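Local coordinates for possible acyl-[acyl-carrier protein] desaturase DESA2 (acyl-[acp] desaturase) (stearoyl-acp desaturase) (Mycobacterium tuberculosis, PDB 1ZA0), which probably acts as an acyl-ACP desaturase in mycobacterial fatty acid biosynthesis, a homodimeric di-iron enzyme of the type 2 family, at residues T23-T28 and E189-E194; V38-G43 and L114-V119; D94-W99 and E194-L199. All coordinates share one frame; numbering follows the deposited sequence.

Contact 1. Residues T23-T28 and E189-E194. With MN (manganese (II) ion), chain B.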
loop_
_atom_site.group_PDB
_atom_site.type_symbol
_atom_site.label_atom_id
_atom_site.label_comp_id
_atom_site.label_asym_id
_atom_site.label_seq_id
_atom_site.Cartn_x
_atom_site.Cartn_y
_atom_site.Cartn_z
ATOM N N THR A 23 8.666 19.204 -2.672
ATOM C CA THR A 23 9.379 19.707 -3.812
ATOM C C THR A 23 10.023 18.607 -4.634
ATOM O O THR A 23 9.938 18.566 -5.847
ATOM C CB THR A 23 10.463 20.806 -3.299
ATOM O OG1 THR A 23 9.758 21.865 -2.645
ATOM C CG2 THR A 23 11.069 21.484 -4.429
ATOM N N ARG A 24 10.720 17.699 -3.979
ATOM C CA ARG A 24 11.211 16.524 -4.671
ATOM C C ARG A 24 10.092 15.712 -5.362
ATOM O O ARG A 24 10.211 15.307 -6.523
ATOM C CB ARG A 24 11.927 15.622 -3.675
ATOM C CG ARG A 24 12.588 14.435 -4.303
ATOM C CD ARG A 24 13.146 13.441 -3.321
ATOM N NE ARG A 24 12.239 13.196 -2.220
ATOM C CZ ARG A 24 11.100 12.510 -2.287
ATOM N NH1 ARG A 24 10.756 11.961 -3.432
ATOM N NH2 ARG A 24 10.338 12.331 -1.199
ATOM N N HIS A 25 9.033 15.459 -4.626
ATOM C CA HIS A 25 7.962 14.545 -5.125
ATOM C C HIS A 25 7.351 15.151 -6.404
ATOM O O HIS A 25 7.394 14.559 -7.472
ATOM C CB HIS A 25 6.977 14.309 -3.994
ATOM C CG HIS A 25 5.914 13.286 -4.290
ATOM N ND1 HIS A 25 5.892 12.032 -3.693
ATOM C CD2 HIS A 25 4.829 13.344 -5.100
ATOM C CE1 HIS A 25 4.816 11.376 -4.105
ATOM N NE2 HIS A 25 4.160 12.139 -4.967
ATOM N N LEU A 26 6.967 16.410 -6.335
ATOM C CA LEU A 26 6.513 17.156 -7.546
ATOM C C LEU A 26 7.466 17.228 -8.721
ATOM O O LEU A 26 7.051 17.031 -9.885
ATOM C CB LEU A 26 6.047 18.548 -7.162
ATOM C CG LEU A 26 4.839 18.640 -6.228
ATOM C CD1 LEU A 26 4.548 20.067 -5.844
ATOM C CD2 LEU A 26 3.616 18.073 -6.858
ATOM N N ASP A 27 8.761 17.484 -8.474
ATOM C CA ASP A 27 9.727 17.669 -9.582
ATOM C C ASP A 27 10.092 16.359 -10.255
ATOM O O ASP A 27 10.557 16.344 -11.370
ATOM C CB ASP A 27 11.050 18.338 -9.104
ATOM C CG ASP A 27 10.870 19.825 -8.612
ATOM O OD1 ASP A 27 9.787 20.472 -8.742
ATOM O OD2 ASP A 27 11.810 20.414 -8.012
ATOM N N THR A 28 9.910 15.252 -9.561
ATOM C CA THR A 28 10.145 13.915 -10.125
ATOM C C THR A 28 8.841 13.135 -10.441
ATOM O O THR A 28 8.892 11.967 -10.763
ATOM C CB THR A 28 11.049 13.082 -9.210
ATOM O OG1 THR A 28 10.473 12.944 -7.895
ATOM C CG2 THR A 28 12.488 13.838 -9.015
ATOM N N GLU A 189 4.071 3.606 -4.181
ATOM C CA GLU A 189 4.271 3.199 -2.832
ATOM C C GLU A 189 5.745 3.406 -2.359
ATOM O O GLU A 189 5.962 3.751 -1.189
ATOM C CB GLU A 189 3.893 1.726 -2.592
ATOM C CG GLU A 189 2.486 1.335 -3.024
ATOM C CD GLU A 189 1.385 1.895 -2.143
ATOM O OE1 GLU A 189 0.612 1.056 -1.556
ATOM O OE2 GLU A 189 1.232 3.142 -2.091
ATOM N N VAL A 190 6.707 3.212 -3.264
ATOM C CA VAL A 190 8.109 3.506 -2.974
ATOM C C VAL A 190 8.291 4.996 -2.594
ATOM O O VAL A 190 9.007 5.352 -1.626
ATOM C CB VAL A 190 9.017 3.045 -4.131
ATOM C CG1 VAL A 190 10.447 3.652 -4.033
ATOM C CG2 VAL A 190 9.051 1.489 -4.210
ATOM N N ARG A 191 7.649 5.821 -3.374
ATOM C CA ARG A 191 7.627 7.254 -3.164
ATOM C C ARG A 191 6.940 7.672 -1.874
ATOM O O ARG A 191 7.434 8.570 -1.162
ATOM C CB ARG A 191 7.047 7.950 -4.384
ATOM C CG ARG A 191 7.955 7.894 -5.551
ATOM C CD ARG A 191 7.273 8.235 -6.879
ATOM N NE ARG A 191 6.595 9.530 -6.939
ATOM C CZ ARG A 191 7.206 10.695 -7.212
ATOM N NH1 ARG A 191 8.521 10.760 -7.318
ATOM N NH2 ARG A 191 6.514 11.823 -7.312
ATOM N N HIS A 192 5.858 6.954 -1.501
ATOM C CA HIS A 192 5.148 7.226 -0.290
ATOM C C HIS A 192 6.051 6.886 0.916
ATOM O O HIS A 192 6.166 7.653 1.934
ATOM C CB HIS A 192 3.817 6.429 -0.266
ATOM C CG HIS A 192 2.791 6.896 -1.286
ATOM N ND1 HIS A 192 1.535 6.318 -1.407
ATOM C CD2 HIS A 192 2.876 7.830 -2.276
ATOM C CE1 HIS A 192 0.867 6.956 -2.367
ATOM N NE2 HIS A 192 1.666 7.837 -2.942
ATOM N N GLU A 193 6.627 5.704 0.848
ATOM C CA GLU A 193 7.479 5.264 1.897
ATOM C C GLU A 193 8.675 6.263 2.107
ATOM O O GLU A 193 9.058 6.508 3.254
ATOM C CB GLU A 193 7.968 3.822 1.678
ATOM C CG GLU A 193 8.810 3.337 2.870
ATOM C CD GLU A 193 9.847 2.264 2.553
ATOM O OE1 GLU A 193 9.877 1.757 1.403
ATOM O OE2 GLU A 193 10.616 1.884 3.503
ATOM N N GLU A 194 9.246 6.742 1.014
ATOM C CA GLU A 194 10.463 7.565 1.009
ATOM C C GLU A 194 10.077 8.859 1.782
ATOM O O GLU A 194 10.786 9.331 2.643
ATOM C CB GLU A 194 10.874 7.916 -0.421
ATOM C CG GLU A 194 12.018 8.916 -0.625
ATOM C CD GLU A 194 12.347 9.124 -2.075
ATOM O OE1 GLU A 194 11.577 8.599 -2.924
ATOM O OE2 GLU A 194 13.382 9.767 -2.434
HETATM MN MN MN B . 0.741 4.324 -0.466
HETATM O O HOH W 1 8.060 10.999 -2.353
HETATM O O HOH W 2 -0.280 2.801 0.693
#

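Contact 2. Residues V38-G43 and L114-V119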
loop_
_atom_site.group_PDB
_atom_site.type_symbol
_atom_site.label_atom_id
_atom_site.label_comp_id
_atom_site.label_asym_id
_atom_site.label_seq_id
_atom_site.Cartn_x
_atom_site.Cartn_y
_atom_site.Cartn_z
ATOM N N VAL A 38 -7.268 0.515 -17.893
ATOM C CA VAL A 38 -8.534 -0.270 -17.881
ATOM C C VAL A 38 -8.978 -0.592 -19.316
ATOM O O VAL A 38 -9.214 0.302 -20.075
ATOM C CB VAL A 38 -9.670 0.506 -17.134
ATOM C CG1 VAL A 38 -10.957 -0.285 -17.117
ATOM C CG2 VAL A 38 -9.220 0.789 -15.692
ATOM N N PRO A 39 -9.064 -1.876 -19.681
ATOM C CA PRO A 39 -9.415 -2.252 -21.055
ATOM C C PRO A 39 -10.914 -2.240 -21.243
ATOM O O PRO A 39 -11.559 -3.292 -21.262
ATOM C CB PRO A 39 -8.868 -3.704 -21.180
ATOM C CG PRO A 39 -8.994 -4.244 -19.787
ATOM C CD PRO A 39 -8.765 -3.053 -18.859
ATOM N N PHE A 40 -11.430 -1.060 -21.339
ATOM C CA PHE A 40 -12.853 -0.808 -21.428
ATOM C C PHE A 40 -13.492 -1.566 -22.577
ATOM O O PHE A 40 -14.630 -1.988 -22.422
ATOM C CB PHE A 40 -13.124 0.702 -21.580
ATOM C CG PHE A 40 -12.901 1.480 -20.306
ATOM C CD1 PHE A 40 -13.780 1.336 -19.236
ATOM C CD2 PHE A 40 -11.812 2.339 -20.190
ATOM C CE1 PHE A 40 -13.571 2.051 -18.057
ATOM C CE2 PHE A 40 -11.549 3.043 -19.018
ATOM C CZ PHE A 40 -12.436 2.905 -17.932
ATOM N N ASP A 41 -12.753 -1.774 -23.696
ATOM C CA ASP A 41 -13.256 -2.534 -24.863
ATOM C C ASP A 41 -13.812 -3.881 -24.464
ATOM O O ASP A 41 -14.690 -4.363 -25.125
ATOM C CB ASP A 41 -12.107 -2.906 -25.838
ATOM C CG ASP A 41 -11.680 -1.774 -26.725
ATOM O OD1 ASP A 41 -12.257 -0.661 -26.701
ATOM O OD2 ASP A 41 -10.694 -1.910 -27.470
ATOM N N GLN A 42 -13.253 -4.524 -23.436
ATOM C CA GLN A 42 -13.719 -5.850 -22.962
ATOM C C GLN A 42 -14.962 -5.798 -22.056
ATOM O O GLN A 42 -15.509 -6.817 -21.702
ATOM C CB GLN A 42 -12.664 -6.505 -22.092
ATOM C CG GLN A 42 -11.471 -6.880 -22.863
ATOM C CD GLN A 42 -10.389 -7.468 -21.994
ATOM O OE1 GLN A 42 -10.670 -8.088 -20.928
ATOM N NE2 GLN A 42 -9.128 -7.320 -22.475
ATOM N N GLY A 43 -15.334 -4.603 -21.616
ATOM C CA GLY A 43 -16.438 -4.466 -20.709
ATOM C C GLY A 43 -17.748 -4.936 -21.300
ATOM O O GLY A 43 -18.009 -4.821 -22.499
ATOM N N LEU A 114 -7.787 -0.117 -9.637
ATOM C CA LEU A 114 -8.037 -1.508 -9.304
ATOM C C LEU A 114 -9.497 -1.903 -9.479
ATOM O O LEU A 114 -9.802 -2.951 -10.030
ATOM C CB LEU A 114 -7.611 -1.838 -7.882
ATOM C CG LEU A 114 -6.102 -1.877 -7.564
ATOM C CD1 LEU A 114 -5.931 -1.677 -6.055
ATOM C CD2 LEU A 114 -5.481 -3.237 -7.948
ATOM N N ARG A 115 -10.392 -1.089 -8.946
ATOM C CA ARG A 115 -11.820 -1.383 -9.057
ATOM C C ARG A 115 -12.286 -1.455 -10.499
ATOM O O ARG A 115 -12.952 -2.419 -10.867
ATOM C CB ARG A 115 -12.650 -0.359 -8.312
ATOM C CG ARG A 115 -14.137 -0.641 -8.239
ATOM C CD ARG A 115 -14.913 0.347 -7.338
ATOM N NE ARG A 115 -14.625 0.124 -5.940
ATOM C CZ ARG A 115 -15.073 -0.897 -5.242
ATOM N NH1 ARG A 115 -15.937 -1.752 -5.758
ATOM N NH2 ARG A 115 -14.705 -1.028 -3.983
ATOM N N GLU A 116 -11.933 -0.441 -11.280
ATOM C CA GLU A 116 -12.313 -0.358 -12.684
ATOM C C GLU A 116 -11.745 -1.500 -13.527
ATOM O O GLU A 116 -12.470 -2.104 -14.352
ATOM C CB GLU A 116 -12.001 1.001 -13.284
ATOM C CG GLU A 116 -12.929 2.051 -12.690
ATOM C CD GLU A 116 -12.727 3.477 -13.210
ATOM O OE1 GLU A 116 -11.892 3.684 -14.106
ATOM O OE2 GLU A 116 -13.407 4.374 -12.644
ATOM N N TYR A 117 -10.491 -1.848 -13.301
ATOM C CA TYR A 117 -9.925 -2.982 -13.991
ATOM C C TYR A 117 -10.789 -4.195 -13.658
ATOM O O TYR A 117 -11.190 -4.972 -14.535
ATOM C CB TYR A 117 -8.479 -3.240 -13.568
ATOM C CG TYR A 117 -7.881 -4.450 -14.241
ATOM C CD1 TYR A 117 -7.073 -4.331 -15.348
ATOM C CD2 TYR A 117 -8.087 -5.708 -13.709
ATOM C CE1 TYR A 117 -6.519 -5.491 -15.986
ATOM C CE2 TYR A 117 -7.590 -6.836 -14.295
ATOM C CZ TYR A 117 -6.826 -6.733 -15.456
ATOM O OH TYR A 117 -6.283 -7.910 -15.990
ATOM N N LEU A 118 -11.032 -4.428 -12.380
ATOM C CA LEU A 118 -11.660 -5.654 -11.950
ATOM C C LEU A 118 -13.121 -5.866 -12.441
ATOM O O LEU A 118 -13.531 -7.024 -12.739
ATOM C CB LEU A 118 -11.634 -5.735 -10.448
ATOM C CG LEU A 118 -10.269 -6.052 -9.808
ATOM C CD1 LEU A 118 -10.335 -6.040 -8.282
ATOM C CD2 LEU A 118 -9.739 -7.373 -10.348
ATOM N N VAL A 119 -13.882 -4.773 -12.455
ATOM C CA VAL A 119 -15.256 -4.823 -12.847
ATOM C C VAL A 119 -15.361 -4.906 -14.384
ATOM O O VAL A 119 -16.227 -5.583 -14.878
ATOM C CB VAL A 119 -16.113 -3.671 -12.257
ATOM C CG1 VAL A 119 -15.800 -2.375 -12.903
ATOM C CG2 VAL A 119 -17.643 -4.016 -12.439
#

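Contact 3. Residues D94-W99 and E194-L199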
loop_
_atom_site.group_PDB
_atom_site.type_symbol
_atom_site.label_atom_id
_atom_site.label_comp_id
_atom_site.label_asym_id
_atom_site.label_seq_id
_atom_site.Cartn_x
_atom_site.Cartn_y
_atom_site.Cartn_z
ATOM N N ASP A 94 -0.142 25.267 4.600
ATOM C CA ASP A 94 0.680 24.223 5.209
ATOM C C ASP A 94 1.276 23.322 4.082
ATOM O O ASP A 94 0.539 22.813 3.213
ATOM C CB ASP A 94 -0.174 23.371 6.161
ATOM C CG ASP A 94 0.562 22.987 7.453
ATOM O OD1 ASP A 94 1.306 23.834 7.972
ATOM O OD2 ASP A 94 0.433 21.884 8.047
ATOM N N TRP A 95 2.601 23.182 4.061
ATOM C CA TRP A 95 3.244 22.201 3.192
ATOM C C TRP A 95 2.700 20.790 3.514
ATOM O O TRP A 95 2.459 20.003 2.602
ATOM C CB TRP A 95 4.772 22.258 3.318
ATOM C CG TRP A 95 5.387 23.385 2.536
ATOM C CD1 TRP A 95 5.844 24.596 3.039
ATOM C CD2 TRP A 95 5.601 23.440 1.124
ATOM N NE1 TRP A 95 6.323 25.374 2.014
ATOM C CE2 TRP A 95 6.193 24.697 0.833
ATOM C CE3 TRP A 95 5.379 22.541 0.067
ATOM C CZ2 TRP A 95 6.558 25.076 -0.449
ATOM C CZ3 TRP A 95 5.721 22.924 -1.217
ATOM C CH2 TRP A 95 6.322 24.185 -1.465
ATOM N N TRP A 96 2.494 20.496 4.796
ATOM C CA TRP A 96 1.971 19.223 5.224
ATOM C C TRP A 96 0.596 18.965 4.680
ATOM O O TRP A 96 0.277 17.818 4.354
ATOM C CB TRP A 96 1.972 19.105 6.745
ATOM C CG TRP A 96 1.258 17.924 7.349
ATOM C CD1 TRP A 96 0.024 17.946 7.990
ATOM C CD2 TRP A 96 1.712 16.556 7.425
ATOM N NE1 TRP A 96 -0.316 16.682 8.414
ATOM C CE2 TRP A 96 0.698 15.810 8.092
ATOM C CE3 TRP A 96 2.819 15.872 6.939
ATOM C CZ2 TRP A 96 0.803 14.418 8.317
ATOM C CZ3 TRP A 96 2.943 14.498 7.202
ATOM C CH2 TRP A 96 1.940 13.786 7.875
ATOM N N GLY A 97 -0.233 20.006 4.599
ATOM C CA GLY A 97 -1.584 19.819 4.096
ATOM C C GLY A 97 -1.539 19.540 2.611
ATOM O O GLY A 97 -2.367 18.810 2.060
ATOM N N ARG A 98 -0.580 20.176 1.978
ATOM C CA ARG A 98 -0.309 20.001 0.577
ATOM C C ARG A 98 0.112 18.506 0.381
ATOM O O ARG A 98 -0.412 17.855 -0.483
ATOM C CB ARG A 98 0.772 20.972 0.086
ATOM C CG ARG A 98 0.263 22.269 -0.517
ATOM C CD ARG A 98 1.372 23.126 -1.154
ATOM N N TRP A 99 0.945 17.972 1.249
ATOM C CA TRP A 99 1.320 16.553 1.148
ATOM C C TRP A 99 0.140 15.638 1.410
ATOM O O TRP A 99 -0.090 14.734 0.584
ATOM C CB TRP A 99 2.485 16.186 2.037
ATOM C CG TRP A 99 2.756 14.698 2.161
ATOM C CD1 TRP A 99 2.760 13.983 3.320
ATOM C CD2 TRP A 99 3.010 13.753 1.121
ATOM N NE1 TRP A 99 3.078 12.669 3.071
ATOM C CE2 TRP A 99 3.231 12.488 1.743
ATOM C CE3 TRP A 99 3.145 13.834 -0.260
ATOM C CZ2 TRP A 99 3.521 11.312 1.023
ATOM C CZ3 TRP A 99 3.463 12.637 -0.978
ATOM C CH2 TRP A 99 3.604 11.415 -0.329
ATOM N N GLU A 194 9.246 6.742 1.014
ATOM C CA GLU A 194 10.463 7.565 1.009
ATOM C C GLU A 194 10.077 8.859 1.782
ATOM O O GLU A 194 10.786 9.331 2.643
ATOM C CB GLU A 194 10.874 7.916 -0.421
ATOM C CG GLU A 194 12.018 8.916 -0.625
ATOM C CD GLU A 194 12.347 9.124 -2.075
ATOM O OE1 GLU A 194 11.577 8.599 -2.924
ATOM O OE2 GLU A 194 13.382 9.767 -2.434
ATOM N N PHE A 195 8.936 9.406 1.436
ATOM C CA PHE A 195 8.420 10.636 2.049
ATOM C C PHE A 195 8.209 10.467 3.529
ATOM O O PHE A 195 8.828 11.207 4.325
ATOM C CB PHE A 195 7.131 11.094 1.348
ATOM C CG PHE A 195 6.832 12.583 1.475
ATOM C CD1 PHE A 195 6.650 13.356 0.349
ATOM C CD2 PHE A 195 6.671 13.176 2.701
ATOM C CE1 PHE A 195 6.315 14.718 0.451
ATOM C CE2 PHE A 195 6.369 14.543 2.812
ATOM C CZ PHE A 195 6.210 15.312 1.685
ATOM N N PHE A 196 7.409 9.473 3.949
ATOM C CA PHE A 196 7.209 9.269 5.378
ATOM C C PHE A 196 8.495 8.908 6.086
ATOM O O PHE A 196 8.753 9.331 7.231
ATOM C CB PHE A 196 6.114 8.247 5.709
ATOM C CG PHE A 196 4.726 8.743 5.365
ATOM C CD1 PHE A 196 4.153 9.798 6.081
ATOM C CD2 PHE A 196 4.018 8.180 4.320
ATOM C CE1 PHE A 196 2.880 10.264 5.767
ATOM C CE2 PHE A 196 2.736 8.642 3.998
ATOM C CZ PHE A 196 2.189 9.701 4.711
ATOM N N ALA A 197 9.293 8.071 5.449
ATOM C CA ALA A 197 10.518 7.641 6.116
ATOM C C ALA A 197 11.484 8.832 6.308
ATOM O O ALA A 197 12.260 8.848 7.242
ATOM C CB ALA A 197 11.193 6.545 5.322
ATOM N N ASN A 198 11.497 9.776 5.374
ATOM C CA ASN A 198 12.389 10.921 5.526
ATOM C C ASN A 198 11.924 11.780 6.754
ATOM O O ASN A 198 12.755 12.340 7.475
ATOM C CB ASN A 198 12.440 11.753 4.214
ATOM C CG ASN A 198 13.251 11.078 3.126
ATOM O OD1 ASN A 198 14.024 10.135 3.442
ATOM N ND2 ASN A 198 13.125 11.569 1.823
ATOM N N LEU A 199 10.611 11.836 6.998
ATOM C CA LEU A 199 10.065 12.614 8.111
ATOM C C LEU A 199 10.484 11.939 9.382
ATOM O O LEU A 199 10.850 12.606 10.356
ATOM C CB LEU A 199 8.556 12.760 8.041
ATOM C CG LEU A 199 7.959 13.475 6.862
ATOM C CD1 LEU A 199 6.421 13.633 6.925
ATOM C CD2 LEU A 199 8.568 14.787 6.770
#

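Contact 1. Residues T23-T28 and E189-E194
From helix 176-206, a metal-bearing helix of the ferritin-like four-helix bundle, Arg191 reaches His25 and Thr28 of helix 9-27. The two local axes run nearly antiparallel, at 163°, with the closest approach at 11.4 Å, and long side chains bridge that gap. The guanidinium of Arg191 makes two nearly straight bonds, both in its own plane. Arg191 NH2 donates to His25 O at 2.9 Å, coming from above the carbonyl plane, and its NH1 to Thr28 OG1 at 3.0 Å. That hydroxyl in turn donates to Arg24 O, which also accepts the backbone N-H of Thr28 from the opposite face. In His25, chi1 of -174° sends CG beside the carbonyl carbon. Arg191 NH2 stands 3.2 Å above the plane of the His25 ring, over its centre. A water then joins both helices: it binds His25 ND1, accepts from Arg24 NH2 and donates to Arg191 O. Arg24 and Glu194 reach each other tip to tip, their guanidinium and carboxylate planes stacked and only 13° apart. Arg24 NH1 to Glu194 OE1, at 3.5 Å, is a long, weak salt bridge of charges only, the oxygen lying well out of the guanidinium plane; Asn21 takes a bond from Arg24 NH2. Glu189 and His192, flanking Arg191 on the same helix, turn to the metal site. Manganese is bound by Glu189 OE2 at 2.1 Å, by His192 ND1 at 2.3 Å and by a water, and Glu107 and Glu159 complete the observed protein ligands. Both histidines hydrogen-bond through NE2 to Glu106, His25 to its OE2 and His192 to its OE1. The carboxylate of Glu106 is therefore a second-shell group that orients the metal ligand His192, while His25 connects helix 9-27 to that shell.

Contact 2. Residues V38-G43 and L114-V119
Phe40 O accepts from Gly43 N at 2.8 Å, a bond that helps hold the 3-10 turn whose Phe40 ring reaches out to Glu116. This turn of residues 40-42 follows an inverse gamma turn centred on Pro39, and the two together lay the loop between helix 9-27 and helix 63-77 against the later part of helix 95-121. The backbones of the two segments come nearest at Val38 and Tyr117, whose CA atoms are 4.9 Å apart. No hydrogen bond links the two segments, so the join rests on van der Waals contact. Val38 carries much of it: CG1, anti to the backbone N (chi1 -180°), sits 3.6 Å from Glu116 O, while CG2 meets Glu116 CB at 3.7 Å and lies near Tyr117 N. The Val38 and Glu116 side chains cross at about a right angle. Val38 CG1 also lies 3.5 Å above the Phe40 plane, over the ring centre, and so touches both the Phe40 ring and the helix. Beside it, Pro39 CD touches Tyr117 CD1 at 4.1 Å. The tyrosine is anchored at its far end by a hydrogen bond between Tyr117 OH and Glu175 OE1, and Leu178 and Leu181 of helix 176-206 pack on it. Glu116 OE1 lies 3.9 Å from Phe40 CZ, near the ring plane, with the carboxylate turned 58° from it.

Contact 3. Residues D94-W99 and E194-L199
Trp96, on the first turn of helix 95-121, meets helix 176-206 with the far end of its indole: Trp96 CZ3 touches Leu199 CD1 at 3.6 Å, the methyl lying at the ring edge near its plane, and CH2 approaches Phe196 CE1 at 4.2 Å. One turn on, Trp99 carries the main contact. Its indole stacks face to face on Phe195; the five-membered ring and the phenyl have centroids 3.6 Å apart and planes only 5° from parallel. Phe195 lies with its ring centre over Trp99 CD2, and Phe195 CE1 is 3.4 Å from Trp99 CE3. Phe196 receives the edge of the same indole in an offset edge-to-face pair, centroids 5.1 Å apart and planes at 62°, with Trp99 NE1 at 3.5 Å from Phe196 CZ. His25 of helix 9-27 and Trp103 extend the cluster, and Phe196 also packs on Glu159, a manganese ligand. The local axes of 95-99 and 194-199, antiparallel at 149°, come no closer than 13.4 Å, a separation bridged by aromatic rings. Since no hydrogen bond crosses between the segments, this apolar layer beside the metal site is probably held by dispersion and ring electrostatics.

Overall arrangement
From the N terminus, residues 23-28 of helix 9-27 open the loop that contact 1 closes at 189-194, joining that helix to helix 176-206. Contact 2 is nested inside it: residues 38-43, in the connection toward helix 63-77, return to helix 95-121 at 114-119. Contact 3 starts at 94-99, within both of these loops, and ends beyond them at 194-199, so it crosses contacts 1 and 2. Contacts 1 and 3 share Glu194 and touch, with centres about 9 Å apart, uniting three helices near the manganese. Contact 2 lies far along helix 95-121, its centre about 32 Å from that of contact 3.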